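8-demethyl-8-aminoriboflavin-5'-phosphate synthase (Streptomyces davawensis, PDB 5MLD) replaces the C-8 methyl group of FMN by an amino group taken from glutamate, a step in making the antibiotic roseoflavin. Local coordinates at residues L75-K78 and I79-D83; F191-A194 and N195-L199. One frame throughout, in Å; residues are numbered along the deposited sequence.

Contact 1: L75-K78 and I79-D83; sequences LLEK and IREAD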
loop_
_atom_site.group_PDB
_atom_site.type_symbol
_atom_site.label_atom_id
_atom_site.label_comp_id
_atom_site.label_asym_id
_atom_site.label_seq_id
_atom_site.Cartn_x
_atom_site.Cartn_y
_atom_site.Cartn_z
ATOM N N LEU A 75 1.430 26.600 12.450
ATOM C CA LEU A 75 0.584 25.449 12.129
ATOM C C LEU A 75 0.750 24.326 13.148
ATOM O O LEU A 75 -0.238 23.684 13.526
ATOM C CB LEU A 75 0.888 24.933 10.717
ATOM C CG LEU A 75 0.056 23.748 10.205
ATOM C CD1 LEU A 75 -1.436 23.970 10.373
ATOM C CD2 LEU A 75 0.389 23.430 8.732
ATOM N N LEU A 76 1.988 24.057 13.579
ATOM C CA LEU A 76 2.222 23.022 14.586
ATOM C C LEU A 76 1.452 23.320 15.862
ATOM O O LEU A 76 0.906 22.410 16.504
ATOM C CB LEU A 76 3.722 22.903 14.888
ATOM C CG LEU A 76 4.135 21.855 15.931
ATOM C CD1 LEU A 76 3.561 20.494 15.585
ATOM C CD2 LEU A 76 5.663 21.763 16.044
ATOM N N GLU A 77 1.382 24.594 16.244
ATOM C CA GLU A 77 0.666 24.935 17.467
ATOM C C GLU A 77 -0.828 24.672 17.323
ATOM O O GLU A 77 -1.467 24.219 18.276
ATOM C CB GLU A 77 0.933 26.387 17.855
ATOM C CG GLU A 77 0.398 26.780 19.225
ATOM C CD GLU A 77 0.794 25.812 20.345
ATOM O OE1 GLU A 77 -0.063 25.540 21.213
ATOM O OE2 GLU A 77 1.948 25.321 20.369
ATOM N N LYS A 78 -1.409 24.946 16.147
ATOM C CA LYS A 78 -2.815 24.599 15.930
ATOM C C LYS A 78 -3.036 23.091 16.028
ATOM O O LYS A 78 -4.058 22.636 16.557
ATOM C CB LYS A 78 -3.295 25.126 14.575
ATOM C CG LYS A 78 -3.433 26.645 14.529
ATOM C CD LYS A 78 -4.193 27.125 13.303
ATOM C CE LYS A 78 -4.461 28.615 13.397
ATOM N NZ LYS A 78 -5.386 28.922 14.519
ATOM N N ILE A 79 -2.102 22.298 15.503
ATOM C CA ILE A 79 -2.245 20.850 15.580
ATOM C C ILE A 79 -2.133 20.383 17.025
ATOM O O ILE A 79 -2.868 19.492 17.466
ATOM C CB ILE A 79 -1.196 20.167 14.686
ATOM C CG1 ILE A 79 -1.434 20.520 13.217
ATOM C CG2 ILE A 79 -1.213 18.675 14.904
ATOM C CD1 ILE A 79 -0.281 20.115 12.310
ATOM N N ARG A 80 -1.215 20.973 17.788
ATOM C CA ARG A 80 -1.097 20.609 19.196
ATOM C C ARG A 80 -2.368 20.935 19.965
ATOM O O ARG A 80 -2.739 20.216 20.900
ATOM C CB ARG A 80 0.081 21.333 19.835
ATOM C CG ARG A 80 1.422 20.807 19.427
ATOM C CD ARG A 80 2.479 21.666 20.084
ATOM N NE ARG A 80 3.676 20.895 20.369
ATOM C CZ ARG A 80 3.807 20.117 21.438
ATOM N NH1 ARG A 80 2.817 20.015 22.317
ATOM N NH2 ARG A 80 4.925 19.448 21.628
ATOM N N GLU A 81 -3.035 22.025 19.599
ATOM C CA GLU A 81 -4.229 22.446 20.318
ATOM C C GLU A 81 -5.493 21.713 19.889
ATOM O O GLU A 81 -6.465 21.698 20.651
ATOM C CB GLU A 81 -4.448 23.950 20.148
ATOM C CG GLU A 81 -3.329 24.813 20.696
ATOM C CD GLU A 81 -3.516 26.285 20.333
ATOM O OE1 GLU A 81 -4.679 26.713 20.163
ATOM O OE2 GLU A 81 -2.510 27.017 20.215
ATOM N N ALA A 82 -5.516 21.115 18.702
ATOM C CA ALA A 82 -6.747 20.532 18.190
ATOM C C ALA A 82 -6.979 19.155 18.804
ATOM O O ALA A 82 -6.062 18.331 18.879
ATOM C CB ALA A 82 -6.696 20.428 16.669
ATOM N N ASP A 83 -8.214 18.911 19.233
ATOM C CA ASP A 83 -8.568 17.607 19.774
ATOM C C ASP A 83 -8.844 16.605 18.666
ATOM O O ASP A 83 -8.609 15.403 18.849
ATOM C CB ASP A 83 -9.775 17.760 20.697
ATOM C CG ASP A 83 -9.560 18.852 21.717
ATOM O OD1 ASP A 83 -8.817 18.579 22.680
ATOM O OD2 ASP A 83 -10.089 19.981 21.544
#
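Ile79 N, Arg80 N and Glu81 N donate to the carbonyl oxygens of Leu75, Leu76 and Glu77 at 3.1, 2.9 and 3.0 Å respectively, the i to i+4 pattern of an alpha-helix, whereas the bond from Ala82 N to Lys78 O is weak and Ala82 is the first residue whose backbone is no longer helical. The helix ends here, with Ala82 turning into an extended conformation. Its buried side is apolar: the delta-methyl CD1 of Ile79 lies 4.2 Å from CG of Leu75, one turn back. The outer side is carboxylate-rich. Glu77 OE1 and Glu81 OE2 approach to 3.0 Å, two acceptors facing each other in a like-charge approach rather than a hydrogen bond, and the two planes are turned 46° apart; such a close pair would be expected to raise the pKa of at least one group. With CG anti to the backbone N (chi1 -171°) and a bend at chi2, the Glu77 chain carries its carboxylate along the helix, OE1 toward Glu81 and OE2 3.7 Å from CD of Arg80. The Glu77 carboxylate and the Arg80 guanidinium are almost parallel, 4° apart, yet OE2 stays 4.8 Å from NE, too far for a salt bridge, though some electrostatic attraction is likely. Lys78 sends its amine elsewhere, to a salt bridge with Glu40 on strand 38-43. Leu75, Lys78, Ile79 and Ala82 rest on strand 4-9, Leu76 and Ile79 touch Leu107 of helix 98-107, and beyond the helix end Asp83 pairs through its backbone with Val126 of strand 125-132.

Contact 2: F191-A194 and N195-L199; sequences FMVA and NTSHL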
loop_
_atom_site.group_PDB
_atom_site.type_symbol
_atom_site.label_atom_id
_atom_site.label_comp_id
_atom_site.label_asym_id
_atom_site.label_seq_id
_atom_site.Cartn_x
_atom_site.Cartn_y
_atom_site.Cartn_z
ATOM N N PHE A 191 -20.960 9.448 9.312
ATOM C CA PHE A 191 -20.346 8.452 10.194
ATOM C C PHE A 191 -19.090 9.024 10.836
ATOM O O PHE A 191 -18.890 8.950 12.056
ATOM C CB PHE A 191 -19.953 7.182 9.411
ATOM C CG PHE A 191 -21.101 6.343 8.883
ATOM C CD1 PHE A 191 -22.428 6.673 9.107
ATOM C CD2 PHE A 191 -20.817 5.191 8.160
ATOM C CE1 PHE A 191 -23.443 5.880 8.609
ATOM C CE2 PHE A 191 -21.823 4.381 7.659
ATOM C CZ PHE A 191 -23.142 4.725 7.882
ATOM N N MET A 192 -18.211 9.579 10.003
ATOM C CA MET A 192 -16.914 10.027 10.482
ATOM C C MET A 192 -17.063 11.127 11.519
ATOM O O MET A 192 -16.385 11.105 12.550
ATOM C CB MET A 192 -16.069 10.503 9.303
ATOM C CG MET A 192 -14.648 10.859 9.648
ATOM S SD MET A 192 -14.447 12.555 10.224
ATOM C CE MET A 192 -15.258 13.502 8.942
ATOM N N VAL A 193 -17.934 12.109 11.256
ATOM C CA VAL A 193 -18.104 13.211 12.205
ATOM C C VAL A 193 -18.686 12.702 13.522
ATOM O O VAL A 193 -18.220 13.067 14.612
ATOM C CB VAL A 193 -18.988 14.306 11.591
ATOM C CG1 VAL A 193 -19.363 15.355 12.664
ATOM C CG2 VAL A 193 -18.244 14.954 10.442
ATOM N N ALA A 194 -19.718 11.866 13.439
ATOM C CA ALA A 194 -20.338 11.354 14.660
ATOM C C ALA A 194 -19.331 10.573 15.499
ATOM O O ALA A 194 -19.263 10.745 16.726
ATOM C CB ALA A 194 -21.543 10.481 14.313
ATOM N N ASN A 195 -18.525 9.731 14.856
ATOM C CA ASN A 195 -17.640 8.839 15.605
ATOM C C ASN A 195 -16.385 9.554 16.108
ATOM O O ASN A 195 -15.973 9.337 17.253
ATOM C CB ASN A 195 -17.251 7.627 14.744
ATOM C CG ASN A 195 -18.393 6.659 14.516
ATOM O OD1 ASN A 195 -19.434 6.728 15.172
ATOM N ND2 ASN A 195 -18.191 5.726 13.594
ATOM N N THR A 196 -15.755 10.416 15.287
ATOM C CA THR A 196 -14.619 11.183 15.806
ATOM C C THR A 196 -15.044 12.086 16.951
ATOM O O THR A 196 -14.286 12.278 17.906
ATOM C CB THR A 196 -13.955 12.029 14.720
ATOM O OG1 THR A 196 -14.929 12.894 14.108
ATOM C CG2 THR A 196 -13.351 11.122 13.671
ATOM N N SER A 197 -16.231 12.679 16.855
ATOM C CA SER A 197 -16.708 13.558 17.924
ATOM C C SER A 197 -16.897 12.792 19.229
ATOM O O SER A 197 -16.492 13.265 20.301
ATOM C CB SER A 197 -18.012 14.231 17.510
ATOM O OG SER A 197 -17.802 15.060 16.375
ATOM N N HIS A 198 -17.528 11.617 19.157
ATOM C CA HIS A 198 -17.727 10.807 20.356
ATOM C C HIS A 198 -16.395 10.419 20.986
ATOM O O HIS A 198 -16.183 10.586 22.194
ATOM C CB HIS A 198 -18.537 9.552 20.027
ATOM C CG HIS A 198 -18.736 8.659 21.210
ATOM N ND1 HIS A 198 -19.677 8.922 22.184
ATOM C CD2 HIS A 198 -18.089 7.535 21.602
ATOM C CE1 HIS A 198 -19.619 7.982 23.112
ATOM N NE2 HIS A 198 -18.658 7.133 22.789
ATOM N N LEU A 199 -15.474 9.896 20.178
ATOM C CA LEU A 199 -14.208 9.455 20.749
ATOM C C LEU A 199 -13.411 10.621 21.320
ATOM O O LEU A 199 -12.698 10.456 22.321
ATOM C CB LEU A 199 -13.411 8.701 19.688
ATOM C CG LEU A 199 -12.081 8.067 20.083
ATOM C CD1 LEU A 199 -12.281 7.064 21.212
ATOM C CD2 LEU A 199 -11.468 7.363 18.891
#
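Phe191 O takes the backbone N-H of Asn195 at 2.9 Å, and CG of the Asn195 amide group lies 3.4 Å from the same oxygen. One residue on, Met192 O is gripped twice by Thr196: backbone N and OG1, the latter at 2.8 Å, reach it from opposite faces of the carbonyl plane. OG1 can fold back this way because chi1 of 56° sets it between the backbone N and the carbonyl carbon; CG2 is left 3.9 Å from SD of Met192. Val193 O repeats the double grip with Ser197, whose OG comes within 2.7 Å, again on the face opposite the backbone N; chi1 of -63° keeps OG beside its own backbone N, which lets both donors reach the one oxygen. Ala194 O receives a single bond, from His198 N at 3.1 Å. Thr196 OG1 also bonds Tyr32 of helix 20-34, while Asn195 OD1 bonds OG1 of Thr210 and His198 NE2 the backbone O of Thr206, both of a second subunit. Hydroxyls bonded to the carbonyl one turn back are a familiar way for Thr and Ser to be accommodated inside a helix, here one that packs on the sheet of a flavodoxin-like fold and faces a subunit interface.

Contacts 1 and 2 follow one another in the chain, contact 1 at the C-terminal end of helix 72-81 and just beyond, contact 2 within helix 183-205, with centres about 19 Å apart and nearest atoms about 7 Å apart, so they do not touch. The central sheet connects them: contact 1 packs on strand 4-9, contact 2 on strand 125-132, and Val126 of the latter strand both bonds Asp83 through the backbone and touches Thr196 and Leu199. Neither contact forms the flavin site directly. The side chain of Leu76 is about 13 Å from a bound 8-demethyl-8-aminoriboflavin-5'-phosphate, and that of Met192 about 11 Å from the side chain of FMN-binding Thr21. Only contact 2 meets another subunit.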